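Local coordinates for putative 3-hydroxybutyryl-CoA dehydratase (Rhodopseudomonas palustris, PDB 3HIN), which probably acts as a lyase of the enoyl-CoA hydratase/isomerase (crotonase) family, interconverting 3-hydroxyacyl-CoA and enoyl-CoA thioesters, at residues 111-116 against 137-142; 130-135 against 190-195. All blocks are in the same frame, centred on the assembly; numbering follows the deposited sequence.

Contact 1. Residues 111-116 against 137-142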
ATOM      1  N   ALA A 111     -16.042 -22.555  -2.759  1.00 32.32           N
ATOM      2  CA  ALA A 111     -15.390 -23.377  -1.723  1.00 32.73           C
ATOM      3  C   ALA A 111     -16.454 -23.987  -0.795  1.00 33.59           C
ATOM      4  O   ALA A 111     -17.317 -23.266  -0.276  1.00 35.14           O
ATOM      5  CB  ALA A 111     -14.414 -22.504  -0.921  1.00 32.59           C
ATOM      6  N   ALA A 112     -16.416 -25.305  -0.620  1.00 31.72           N
ATOM      7  CA  ALA A 112     -17.326 -25.997   0.244  1.00 30.93           C
ATOM      8  C   ALA A 112     -16.639 -26.112   1.577  1.00 31.53           C
ATOM      9  O   ALA A 112     -15.582 -26.756   1.659  1.00 32.10           O
ATOM     10  CB  ALA A 112     -17.679 -27.403  -0.377  1.00 30.37           C
ATOM     11  N   LEU A 113     -17.149 -25.425   2.607  1.00 30.18           N
ATOM     12  CA  LEU A 113     -16.451 -25.375   3.902  1.00 30.94           C
ATOM     13  C   LEU A 113     -17.056 -26.306   4.974  1.00 32.49           C
ATOM     14  O   LEU A 113     -18.256 -26.402   5.122  1.00 32.99           O
ATOM     15  CB  LEU A 113     -16.368 -23.939   4.402  1.00 31.30           C
ATOM     16  CG  LEU A 113     -15.905 -22.912   3.357  1.00 31.23           C
ATOM     17  CD1 LEU A 113     -15.923 -21.547   4.033  1.00 32.43           C
ATOM     18  CD2 LEU A 113     -14.513 -23.219   2.840  1.00 30.31           C
ATOM     19  N   LYS A 114     -16.220 -27.049   5.680  1.00 32.77           N
ATOM     20  CA  LYS A 114     -16.686 -27.847   6.833  1.00 32.19           C
ATOM     21  C   LYS A 114     -15.528 -27.902   7.807  1.00 31.90           C
ATOM     22  O   LYS A 114     -14.421 -27.652   7.387  1.00 31.76           O
ATOM     23  CB  LYS A 114     -17.030 -29.288   6.390  1.00 33.37           C
ATOM     24  CG  LYS A 114     -15.843 -30.095   5.809  1.00 30.56           C
ATOM     25  CD  LYS A 114     -16.381 -31.379   5.165  1.00 37.89           C
ATOM     26  CE  LYS A 114     -15.302 -32.001   4.298  1.00 36.94           C
ATOM     27  NZ  LYS A 114     -15.737 -33.266   3.559  1.00 39.59           N
ATOM     28  N   GLY A 115     -15.784 -28.243   9.076  1.00 31.63           N
ATOM     29  CA  GLY A 115     -14.727 -28.485  10.060  1.00 32.39           C
ATOM     30  C   GLY A 115     -13.761 -27.310  10.036  1.00 32.52           C
ATOM     31  O   GLY A 115     -14.150 -26.190   9.857  1.00 33.78           O
ATOM     32  N   ALA A 116     -12.483 -27.586  10.167  1.00 33.57           N
ATOM     33  CA  ALA A 116     -11.494 -26.516  10.297  1.00 33.99           C
ATOM     34  C   ALA A 116     -11.310 -25.681   9.018  1.00 33.43           C
ATOM     35  O   ALA A 116     -11.186 -26.218   7.907  1.00 32.39           O
ATOM     36  CB  ALA A 116     -10.149 -27.120  10.833  1.00 34.44           C
ATOM     37  N   ALA A 137     -18.268 -26.037  10.119  1.00 33.05           N
ATOM     38  CA  ALA A 137     -17.133 -25.201   9.656  1.00 32.06           C
ATOM     39  C   ALA A 137     -16.859 -24.227  10.777  1.00 33.46           C
ATOM     40  O   ALA A 137     -17.808 -23.737  11.442  1.00 34.01           O
ATOM     41  CB  ALA A 137     -17.494 -24.482   8.346  1.00 31.28           C
ATOM     42  N   TYR A 138     -15.585 -23.968  11.042  1.00 33.46           N
ATOM     43  CA  TYR A 138     -15.237 -22.951  12.038  1.00 34.47           C
ATOM     44  C   TYR A 138     -13.986 -22.223  11.589  1.00 34.83           C
ATOM     45  O   TYR A 138     -13.145 -22.811  10.905  1.00 35.59           O
ATOM     46  CB  TYR A 138     -15.072 -23.547  13.448  1.00 33.69           C
ATOM     47  CG  TYR A 138     -14.003 -24.613  13.565  1.00 37.17           C
ATOM     48  CD1 TYR A 138     -12.727 -24.282  13.946  1.00 38.37           C
ATOM     49  CD2 TYR A 138     -14.278 -25.963  13.300  1.00 40.10           C
ATOM     50  CE1 TYR A 138     -11.733 -25.237  14.064  1.00 39.63           C
ATOM     51  CE2 TYR A 138     -13.285 -26.970  13.446  1.00 37.08           C
ATOM     52  CZ  TYR A 138     -12.016 -26.572  13.822  1.00 41.01           C
ATOM     53  OH  TYR A 138     -10.996 -27.470  13.963  1.00 39.73           O
ATOM     54  N   TYR A 139     -13.886 -20.954  11.970  1.00 34.43           N
ATOM     55  CA  TYR A 139     -12.943 -20.000  11.379  1.00 35.04           C
ATOM     56  C   TYR A 139     -12.039 -19.424  12.450  1.00 35.91           C
ATOM     57  O   TYR A 139     -12.503 -19.132  13.603  1.00 37.22           O
ATOM     58  CB  TYR A 139     -13.679 -18.824  10.787  1.00 35.09           C
ATOM     59  CG  TYR A 139     -14.742 -19.204   9.793  1.00 37.52           C
ATOM     60  CD1 TYR A 139     -14.383 -19.616   8.493  1.00 37.18           C
ATOM     61  CD2 TYR A 139     -16.091 -19.203  10.151  1.00 40.38           C
ATOM     62  CE1 TYR A 139     -15.324 -19.994   7.583  1.00 39.57           C
ATOM     63  CE2 TYR A 139     -17.097 -19.590   9.220  1.00 39.93           C
ATOM     64  CZ  TYR A 139     -16.686 -19.956   7.936  1.00 41.48           C
ATOM     65  OH  TYR A 139     -17.599 -20.333   6.996  1.00 42.90           O
ATOM     66  N   ALA A 140     -10.758 -19.305  12.110  1.00 34.28           N
ATOM     67  CA  ALA A 140      -9.803 -18.747  13.027  1.00 35.10           C
ATOM     68  C   ALA A 140      -8.528 -18.374  12.320  1.00 35.62           C
ATOM     69  O   ALA A 140      -8.180 -18.955  11.257  1.00 35.50           O
ATOM     70  CB  ALA A 140      -9.474 -19.731  14.156  1.00 35.27           C
ATOM     71  N   LEU A 141      -7.824 -17.424  12.936  1.00 35.10           N
ATOM     72  CA  LEU A 141      -6.474 -17.086  12.549  1.00 37.31           C
ATOM     73  C   LEU A 141      -5.549 -17.246  13.746  1.00 38.19           C
ATOM     74  O   LEU A 141      -5.232 -16.272  14.423  1.00 37.69           O
ATOM     75  CB  LEU A 141      -6.424 -15.657  12.052  1.00 35.74           C
ATOM     76  CG  LEU A 141      -7.236 -15.473  10.792  1.00 36.16           C
ATOM     77  CD1 LEU A 141      -7.470 -13.957  10.694  1.00 39.28           C
ATOM     78  CD2 LEU A 141      -6.572 -16.024   9.552  1.00 36.38           C
ATOM     79  N   PRO A 142      -5.104 -18.483  14.019  1.00 40.58           N
ATOM     80  CA  PRO A 142      -4.315 -18.785  15.238  1.00 41.98           C
ATOM     81  C   PRO A 142      -2.862 -18.325  15.165  1.00 43.83           C
ATOM     82  O   PRO A 142      -2.129 -18.467  16.122  1.00 44.12           O
ATOM     83  CB  PRO A 142      -4.339 -20.312  15.264  1.00 42.28           C
ATOM     84  CG  PRO A 142      -4.162 -20.619  13.803  1.00 41.60           C
ATOM     85  CD  PRO A 142      -5.296 -19.713  13.228  1.00 40.97           C
TER
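The aromatic ring of Tyr138 lies over the start of strand 116-118, with the CA of Ala116 above one of its faces. The contact belongs to the crotonase fold, at the point where the chain leaves strand 109-113 of the large sheet and enters a small sheet beside strand 138-140; Ala116 and Tyr138 form a parallel bridge there. The evidence for a CH-pi contact is that Ala116 CA stands 3.8 Å from the centroid of the Tyr138 ring, 23° off its normal and displaced toward the rim. Ala116 CB reaches further out, to 3.3 Å from Tyr138 OH. Chi1 of 59° sets Tyr138 CG between the backbone N and the carbonyl carbon, on the side from which the ring reaches Ala116. An alanine in place of Tyr138 would probably leave Ala116 CA and CB without the ring and hydroxyl they pack on, opening a gap there. The backbone bond runs from Tyr138 N to Gly115 O at 2.9 Å, with an N-H...O angle of 149°. The same oxygen receives a CA-H...O contact from Ala137 CA at 3.1 Å, so one N-H and one weaker CA-H from adjacent residues meet the same carbonyl oxygen. Gly115 has a positive phi, which by itself favours glycine, and His70 ND1 hydrogen-bonds the N of Ala116. Apolar packing carries the remainder. Leu113 CB and Ala137 CB are 4.1 Å apart, while the side chains of Leu113 and Tyr139 cross at about a right angle. Phe187 stacks on the Tyr139 ring, and Leu113 CD1 meets that ring at its edge, in plane, 3.6 Å from Tyr139 OH.

Contact 2. Residues 130-135 against 190-195; sequences IRVAEA and YLIENG
Val132 and Tyr190 pair as parallel neighbours, as do Ala133 and Leu191, joining strand 190-192 to strand 130-134 at one end of the six-stranded sheet of the crotonase fold. The axes of strand segments 130-134 and 190-192 approach to 4.6 Å, with 27° between their directions. Three backbone hydrogen bonds set the register. Tyr190 N gives a long one to Arg131 O (3.3 Å); Ala133 N binds Tyr190 O; and Ile192 N reaches Ala133 O at 2.7 Å. Arg131 O also lies in the plane of the Tyr190 ring, at its edge. Ala133 O also takes a CA-H...O contact from Leu191 CA, and Leu191 CD1 lies 3.3 Å from the same oxygen.

Apolar contacts gather on the face bearing Val132, Tyr190 and Ile192, where Leu204 and Lys200 of helix 197-208 pack. Val132 CG1, anti to its backbone N (chi1 -171°), touches Tyr190 CB at 3.8 Å and Ile192 CG1 a little further off. Ile130 CG2 comes up to the edge of the Tyr190 ring, 3.7 Å from CE2. On the other face, Leu191 packs against Ala179 and Val183 of helix 179-185.

Polar side chains turn to partners beyond the pair: Arg131 NH2 bonds the carbonyls of Ala125 and Ala128, while Glu134 OE2 accepts from Ala197 N at the start of helix 197-208. On its way there the Glu134 side chain passes residues 193-195, its CG 3.4 Å from Gly195 O.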
ATOM      1  N   ILE A 130     -17.329 -17.626  -3.995  1.00 33.86           N
ATOM      2  CA  ILE A 130     -18.486 -17.991  -3.136  1.00 33.88           C
ATOM      3  C   ILE A 130     -18.027 -19.073  -2.156  1.00 34.29           C
ATOM      4  O   ILE A 130     -17.283 -19.973  -2.511  1.00 35.41           O
ATOM      5  CB  ILE A 130     -19.591 -18.540  -3.994  1.00 33.48           C
ATOM      6  CG1 ILE A 130     -20.081 -17.468  -4.988  1.00 29.88           C
ATOM      7  CG2 ILE A 130     -20.793 -19.188  -3.181  1.00 33.28           C
ATOM      8  CD1 ILE A 130     -21.008 -18.067  -6.046  1.00 31.77           C
ATOM      9  N   ARG A 131     -18.506 -19.009  -0.931  1.00 34.34           N
ATOM     10  CA  ARG A 131     -18.185 -20.025   0.060  1.00 33.30           C
ATOM     11  C   ARG A 131     -19.545 -20.524   0.508  1.00 34.34           C
ATOM     12  O   ARG A 131     -20.502 -19.707   0.655  1.00 35.46           O
ATOM     13  CB  ARG A 131     -17.380 -19.388   1.237  1.00 33.08           C
ATOM     14  CG  ARG A 131     -15.897 -19.069   0.974  1.00 33.95           C
ATOM     15  CD  ARG A 131     -15.352 -17.904   1.859  1.00 29.96           C
ATOM     16  NE  ARG A 131     -16.071 -16.677   1.482  1.00 30.42           N
ATOM     17  CZ  ARG A 131     -15.867 -16.016   0.334  1.00 34.34           C
ATOM     18  NH1 ARG A 131     -16.651 -14.948   0.011  1.00 30.08           N
ATOM     19  NH2 ARG A 131     -14.890 -16.382  -0.510  1.00 32.43           N
ATOM     20  N   VAL A 132     -19.647 -21.851   0.714  1.00 32.57           N
ATOM     21  CA  VAL A 132     -20.801 -22.487   1.304  1.00 33.84           C
ATOM     22  C   VAL A 132     -20.263 -23.197   2.540  1.00 34.08           C
ATOM     23  O   VAL A 132     -19.268 -23.968   2.443  1.00 34.35           O
ATOM     24  CB  VAL A 132     -21.454 -23.532   0.377  1.00 34.25           C
ATOM     25  CG1 VAL A 132     -22.746 -23.972   0.992  1.00 36.71           C
ATOM     26  CG2 VAL A 132     -21.723 -22.966  -0.980  1.00 34.96           C
ATOM     27  N   ALA A 133     -20.873 -22.898   3.682  1.00 32.50           N
ATOM     28  CA  ALA A 133     -20.440 -23.444   4.951  1.00 34.52           C
ATOM     29  C   ALA A 133     -21.496 -24.401   5.519  1.00 35.07           C
ATOM     30  O   ALA A 133     -22.665 -24.008   5.685  1.00 34.41           O
ATOM     31  CB  ALA A 133     -20.098 -22.337   5.947  1.00 33.30           C
ATOM     32  N   GLU A 134     -21.070 -25.668   5.739  1.00 34.50           N
ATOM     33  CA  GLU A 134     -21.759 -26.649   6.618  1.00 35.52           C
ATOM     34  C   GLU A 134     -21.747 -26.242   8.101  1.00 35.01           C
ATOM     35  O   GLU A 134     -20.867 -25.477   8.506  1.00 33.99           O
ATOM     36  CB  GLU A 134     -20.983 -27.983   6.577  1.00 37.21           C
ATOM     37  CG  GLU A 134     -21.565 -28.954   5.716  1.00 39.46           C
ATOM     38  CD  GLU A 134     -20.712 -30.190   5.521  1.00 39.70           C
ATOM     39  OE1 GLU A 134     -20.306 -30.898   6.481  1.00 35.98           O
ATOM     40  OE2 GLU A 134     -20.537 -30.459   4.336  1.00 41.37           O
ATOM     41  N   ALA A 135     -22.640 -26.806   8.934  1.00 34.30           N
ATOM     42  CA  ALA A 135     -22.665 -26.394  10.333  1.00 34.83           C
ATOM     43  C   ALA A 135     -21.316 -26.545  11.063  1.00 35.51           C
ATOM     44  O   ALA A 135     -21.035 -25.779  11.981  1.00 35.44           O
ATOM     45  CB  ALA A 135     -23.730 -27.144  11.089  1.00 36.64           C
ATOM     46  N   TYR A 190     -23.281 -18.588   1.995  1.00 32.33           N
ATOM     47  CA  TYR A 190     -24.303 -19.588   2.286  1.00 31.89           C
ATOM     48  C   TYR A 190     -24.017 -20.371   3.580  1.00 32.97           C
ATOM     49  O   TYR A 190     -22.893 -20.704   3.847  1.00 32.29           O
ATOM     50  CB  TYR A 190     -24.408 -20.613   1.151  1.00 30.40           C
ATOM     51  CG  TYR A 190     -24.868 -20.041  -0.175  1.00 31.89           C
ATOM     52  CD1 TYR A 190     -26.237 -20.058  -0.523  1.00 31.83           C
ATOM     53  CD2 TYR A 190     -23.960 -19.488  -1.089  1.00 29.66           C
ATOM     54  CE1 TYR A 190     -26.679 -19.527  -1.741  1.00 30.82           C
ATOM     55  CE2 TYR A 190     -24.417 -18.956  -2.327  1.00 29.02           C
ATOM     56  CZ  TYR A 190     -25.750 -18.964  -2.613  1.00 31.20           C
ATOM     57  OH  TYR A 190     -26.207 -18.406  -3.793  1.00 30.83           O
ATOM     58  N   LEU A 191     -25.067 -20.773   4.299  1.00 34.51           N
ATOM     59  CA  LEU A 191     -24.912 -21.780   5.307  1.00 36.98           C
ATOM     60  C   LEU A 191     -25.828 -22.958   4.975  1.00 39.83           C
ATOM     61  O   LEU A 191     -27.013 -22.770   4.697  1.00 39.98           O
ATOM     62  CB  LEU A 191     -25.271 -21.207   6.687  1.00 36.38           C
ATOM     63  CG  LEU A 191     -25.386 -22.144   7.910  1.00 34.50           C
ATOM     64  CD1 LEU A 191     -24.007 -22.645   8.404  1.00 31.10           C
ATOM     65  CD2 LEU A 191     -26.025 -21.287   8.980  1.00 37.07           C
ATOM     66  N   ILE A 192     -25.274 -24.155   5.004  1.00 43.04           N
ATOM     67  CA  ILE A 192     -26.068 -25.371   4.933  1.00 47.13           C
ATOM     68  C   ILE A 192     -26.098 -25.994   6.319  1.00 48.94           C
ATOM     69  O   ILE A 192     -25.104 -26.519   6.798  1.00 46.98           O
ATOM     70  CB  ILE A 192     -25.506 -26.333   3.884  1.00 47.48           C
ATOM     71  CG1 ILE A 192     -26.089 -25.989   2.522  1.00 47.87           C
ATOM     72  CG2 ILE A 192     -25.845 -27.822   4.228  1.00 49.87           C
ATOM     73  CD1 ILE A 192     -27.391 -26.697   2.179  1.00 49.77           C
ATOM     74  N   GLU A 193     -27.255 -25.906   6.969  1.00 52.81           N
ATOM     75  CA  GLU A 193     -27.393 -26.415   8.355  1.00 56.43           C
ATOM     76  C   GLU A 193     -27.485 -27.951   8.401  1.00 57.43           C
ATOM     77  O   GLU A 193     -26.972 -28.587   9.348  1.00 57.59           O
ATOM     78  CB  GLU A 193     -28.610 -25.785   9.083  1.00 57.11           C
ATOM     79  CG  GLU A 193     -28.378 -24.329   9.529  1.00 59.60           C
ATOM     80  CD  GLU A 193     -29.538 -23.415   9.110  1.00 61.90           C
ATOM     81  OE1 GLU A 193     -30.636 -23.562   9.691  1.00 61.24           O
ATOM     82  OE2 GLU A 193     -29.355 -22.568   8.191  1.00 62.46           O
ATOM     83  N   ASN A 194     -28.138 -28.528   7.386  1.00 58.10           N
ATOM     84  CA  ASN A 194     -28.238 -29.976   7.272  1.00 59.04           C
ATOM     85  C   ASN A 194     -27.844 -30.514   5.897  1.00 58.24           C
ATOM     86  O   ASN A 194     -28.308 -30.026   4.856  1.00 58.93           O
ATOM     87  CB  ASN A 194     -29.644 -30.474   7.678  1.00 60.00           C
ATOM     88  CG  ASN A 194     -29.870 -30.420   9.199  1.00 62.66           C
ATOM     89  OD1 ASN A 194     -29.779 -31.453   9.902  1.00 66.56           O
ATOM     90  ND2 ASN A 194     -30.159 -29.222   9.714  1.00 63.39           N
ATOM     91  N   GLY A 195     -27.018 -31.560   5.902  1.00 57.27           N
ATOM     92  CA  GLY A 195     -26.430 -32.042   4.685  1.00 54.47           C
ATOM     93  C   GLY A 195     -25.203 -31.198   4.349  1.00 52.85           C
ATOM     94  O   GLY A 195     -24.598 -30.498   5.210  1.00 53.44           O
TER

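The centres of contacts 1 and 2 are about 11 Å apart, on the same side of the chain's centre. Their segments alternate along the chain: 111-116, 130-135, 137-142, then 190-195. Strand 130-134 links them, since it adjoins strand 109-113 on one side and strand 190-192 on the other, and the chain runs from it almost directly into strand 138-140. Direct evidence of the junction is Leu113 N at 2.6 Å from Val132 O, a probable hydrogen bond, and Tyr139 OH packed 3.4 Å from Ala133 CB. Contact 1 thus joins the large sheet to the small one, while contact 2 adds the large sheet's last strand within this chain.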